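Local coordinates for protein cytochrome c (Hydrogenophilus thermoluteolus, PDB 2D0S) that carries a covalently attached heme c and, like other c-type cytochromes, probably shuttles single electrons between redox partners, at residues P38-K43 / K70-V75. Numbering follows the deposited sequence.
Sequences PKLVEK and KIVRWV. With HEC (heme c), chain B.
Val72 joins helix 65-75 to helix 37-46: its CG1 lies 4.0 Å from Leu40 CB and 4.1 Å from Leu40 CD1, while its CB faces Val41 CG2 at 4.4 Å. With CG1 anti to the backbone N (chi1 162°), Val72 presents that methyl to Leu40, and the two side chains meet at a slant. No hydrogen bond joins the segments, so the contact is a small, buried, purely apolar one. Heme c is the third partner. Leu40 sends its other methyl, CD2, to within 3.9 Å of HEC CBA on a propionate arm, and Ile71 CG2 approaches the ring methyl CMB at 3.5 Å. About one turn beyond Leu40, the Lys43 chain, kinked at its second torsion (57°) and again at its last, lets NZ donate a hydrogen bond to each propionate, 2.7 Å to HEC O2D and 2.9 Å to HEC O2A. With an alanine in place of Lys43, both carboxylates would probably lose their common cationic partner, leaving their mutual repulsion less offset. Farther out, Tyr32 touches Leu40 and also hydrogen-bonds the heme, whereas Ile71 rests on Leu4 and Ala5 of helix 2-7. In this heme pocket, then, hydrocarbon side chains line one part of the wall, and a charged amine answers the acidic edge of the heme.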
loop_
_atom_site.group_PDB
_atom_site.type_symbol
_atom_site.label_atom_id
_atom_site.label_comp_id
_atom_site.label_asym_id
_atom_site.label_seq_id
_atom_site.Cartn_x
_atom_site.Cartn_y
_atom_site.Cartn_z
ATOM N N PRO A 38 -9.911 2.040 5.641
ATOM C CA PRO A 38 -10.888 1.422 4.687
ATOM C C PRO A 38 -10.656 1.894 3.294
ATOM O O PRO A 38 -10.852 1.126 2.353
ATOM C CB PRO A 38 -12.269 1.949 5.174
ATOM C CG PRO A 38 -12.057 2.345 6.631
ATOM C CD PRO A 38 -10.581 2.757 6.755
ATOM N N LYS A 39 -10.333 3.192 3.155
ATOM C CA LYS A 39 -10.074 3.847 1.836
ATOM C C LYS A 39 -8.850 3.262 1.118
ATOM O O LYS A 39 -8.912 2.901 -0.060
ATOM C CB LYS A 39 -9.892 5.372 2.047
ATOM C CG LYS A 39 -9.411 6.143 0.834
ATOM C CD LYS A 39 -8.301 7.187 1.211
ATOM C CE LYS A 39 -8.852 8.407 1.969
ATOM N NZ LYS A 39 -9.782 9.193 1.092
ATOM N N LEU A 40 -7.768 3.077 1.861
ATOM C CA LEU A 40 -6.544 2.519 1.285
ATOM C C LEU A 40 -6.716 1.078 0.843
ATOM O O LEU A 40 -6.138 0.656 -0.169
ATOM C CB LEU A 40 -5.370 2.631 2.285
ATOM C CG LEU A 40 -5.010 4.063 2.563
ATOM C CD1 LEU A 40 -3.941 4.149 3.647
ATOM C CD2 LEU A 40 -4.522 4.674 1.288
ATOM N N VAL A 41 -7.400 0.293 1.671
ATOM C CA VAL A 41 -7.678 -1.069 1.347
ATOM C C VAL A 41 -8.420 -1.198 0.006
ATOM O O VAL A 41 -8.057 -2.038 -0.803
ATOM C CB VAL A 41 -8.482 -1.785 2.506
ATOM C CG1 VAL A 41 -9.089 -3.134 2.013
ATOM C CG2 VAL A 41 -7.572 -2.017 3.714
ATOM N N GLU A 42 -9.439 -0.368 -0.232
ATOM C CA GLU A 42 -10.149 -0.362 -1.538
ATOM C C GLU A 42 -9.208 -0.006 -2.713
ATOM O O GLU A 42 -9.281 -0.602 -3.791
ATOM C CB GLU A 42 -11.361 0.600 -1.527
ATOM C CG GLU A 42 -12.722 -0.082 -1.745
ATOM C CD GLU A 42 -12.910 -1.365 -0.858
ATOM O OE1 GLU A 42 -12.929 -1.257 0.408
ATOM O OE2 GLU A 42 -13.007 -2.482 -1.434
ATOM N N LYS A 43 -8.335 0.971 -2.486
ATOM C CA LYS A 43 -7.344 1.390 -3.481
ATOM C C LYS A 43 -6.381 0.220 -3.889
ATOM O O LYS A 43 -6.030 0.061 -5.043
ATOM C CB LYS A 43 -6.558 2.607 -2.935
ATOM C CG LYS A 43 -5.458 3.138 -3.855
ATOM C CD LYS A 43 -6.000 3.529 -5.244
ATOM C CE LYS A 43 -4.901 4.168 -6.097
ATOM N NZ LYS A 43 -4.617 5.621 -5.690
ATOM N N LYS A 70 -4.269 -5.995 6.930
ATOM C CA LYS A 70 -3.051 -6.238 7.697
ATOM C C LYS A 70 -1.823 -5.424 7.169
ATOM O O LYS A 70 -1.091 -4.821 7.946
ATOM C CB LYS A 70 -2.741 -7.738 7.661
ATOM C CG LYS A 70 -2.027 -8.294 8.859
ATOM C CD LYS A 70 -2.436 -9.822 9.079
ATOM C CE LYS A 70 -1.587 -10.517 10.173
ATOM N NZ LYS A 70 -0.245 -9.832 10.461
ATOM N N ILE A 71 -1.563 -5.469 5.864
ATOM C CA ILE A 71 -0.371 -4.806 5.329
ATOM C C ILE A 71 -0.564 -3.303 5.514
ATOM O O ILE A 71 0.288 -2.621 6.077
ATOM C CB ILE A 71 -0.130 -5.153 3.865
ATOM C CG1 ILE A 71 0.187 -6.669 3.706
ATOM C CG2 ILE A 71 1.016 -4.217 3.250
ATOM C CD1 ILE A 71 -0.042 -7.222 2.197
ATOM N N VAL A 72 -1.772 -2.834 5.233
ATOM C CA VAL A 72 -2.039 -1.424 5.299
ATOM C C VAL A 72 -1.910 -0.857 6.721
ATOM O O VAL A 72 -1.273 0.191 6.933
ATOM C CB VAL A 72 -3.377 -1.052 4.651
ATOM C CG1 VAL A 72 -3.813 0.322 5.115
ATOM C CG2 VAL A 72 -3.255 -1.081 3.063
ATOM N N ARG A 73 -2.399 -1.583 7.718
ATOM C CA ARG A 73 -2.267 -1.074 9.092
ATOM C C ARG A 73 -0.805 -1.039 9.505
ATOM O O ARG A 73 -0.382 -0.146 10.219
ATOM C CB ARG A 73 -3.132 -1.873 10.077
ATOM C CG ARG A 73 -4.608 -1.684 9.846
ATOM C CD ARG A 73 -5.496 -2.335 10.990
ATOM N NE ARG A 73 -6.923 -2.211 10.688
ATOM C CZ ARG A 73 -7.665 -1.140 10.987
ATOM N NH1 ARG A 73 -7.134 -0.141 11.650
ATOM N NH2 ARG A 73 -8.959 -1.099 10.670
ATOM N N TRP A 74 -0.011 -1.975 8.986
ATOM C CA TRP A 74 1.413 -1.989 9.273
ATOM C C TRP A 74 2.155 -0.806 8.588
ATOM O O TRP A 74 2.915 -0.110 9.226
ATOM C CB TRP A 74 2.034 -3.336 8.893
ATOM C CG TRP A 74 3.505 -3.279 8.819
ATOM C CD1 TRP A 74 4.371 -3.166 9.863
ATOM C CD2 TRP A 74 4.305 -3.178 7.620
ATOM N NE1 TRP A 74 5.659 -3.078 9.401
ATOM C CE2 TRP A 74 5.642 -3.072 8.023
ATOM C CE3 TRP A 74 4.006 -3.156 6.255
ATOM C CZ2 TRP A 74 6.674 -2.921 7.117
ATOM C CZ3 TRP A 74 5.006 -3.038 5.367
ATOM C CH2 TRP A 74 6.345 -2.952 5.785
ATOM N N VAL A 75 1.950 -0.622 7.280
ATOM C CA VAL A 75 2.451 0.564 6.583
ATOM C C VAL A 75 2.256 1.829 7.415
ATOM O O VAL A 75 3.176 2.666 7.534
ATOM C CB VAL A 75 1.776 0.738 5.219
ATOM C CG1 VAL A 75 2.058 2.156 4.632
ATOM C CG2 VAL A 75 2.281 -0.327 4.266
HETATM FE FE HEC B . 0.875 0.038 -4.389
HETATM C CHA HEC B . -0.089 3.335 -4.331
HETATM C CHB HEC B . 0.040 -0.341 -1.140
HETATM C CHC HEC B . 1.329 -3.331 -4.728
HETATM C CHD HEC B . 2.273 0.536 -7.526
HETATM N NA HEC B . 0.156 1.231 -3.021
HETATM C C1A HEC B . -0.186 2.587 -3.176
HETATM C C2A HEC B . -0.696 3.080 -1.918
HETATM C C3A HEC B . -0.624 2.083 -1.010
HETATM C C4A HEC B . -0.109 0.896 -1.695
HETATM C CMA HEC B . -1.069 2.136 0.485
HETATM C CAA HEC B . -1.169 4.543 -1.668
HETATM C CBA HEC B . -2.616 4.630 -2.150
HETATM C CGA HEC B . -3.088 6.054 -2.257
HETATM O O1A HEC B . -2.451 6.963 -1.680
HETATM O O2A HEC B . -4.134 6.268 -2.894
HETATM N NB HEC B . 0.701 -1.550 -3.190
HETATM C C1B HEC B . 0.321 -1.491 -1.865
HETATM C C2B HEC B . 0.177 -2.837 -1.381
HETATM C C3B HEC B . 0.559 -3.673 -2.364
HETATM C C4B HEC B . 0.845 -2.866 -3.532
HETATM C CMB HEC B . -0.157 -3.162 0.090
HETATM C CAB HEC B . 0.694 -5.234 -2.331
HETATM C CBB HEC B . -0.627 -5.915 -1.900
HETATM N NC HEC B . 1.659 -1.134 -5.820
HETATM C C1C HEC B . 1.768 -2.529 -5.757
HETATM C C2C HEC B . 2.476 -2.999 -6.925
HETATM C C3C HEC B . 2.554 -1.941 -7.790
HETATM C C4C HEC B . 2.169 -0.757 -7.045
HETATM C CMC HEC B . 2.538 -4.503 -7.271
HETATM C CAC HEC B . 3.234 -1.811 -9.208
HETATM C CBC HEC B . 3.184 -3.019 -10.151
HETATM N ND HEC B . 1.033 1.713 -5.776
HETATM C C1D HEC B . 1.620 1.640 -7.026
HETATM C C2D HEC B . 1.529 2.933 -7.660
HETATM C C3D HEC B . 0.827 3.802 -6.645
HETATM C C4D HEC B . 0.563 2.962 -5.504
HETATM C CMD HEC B . 2.036 3.302 -9.064
HETATM C CAD HEC B . 0.385 5.250 -6.794
HETATM C CBD HEC B . -1.071 5.215 -7.216
HETATM C CGD HEC B . -1.535 6.656 -7.348
HETATM O O1D HEC B . -0.712 7.471 -7.822
HETATM O O2D HEC B . -2.716 6.979 -6.976
#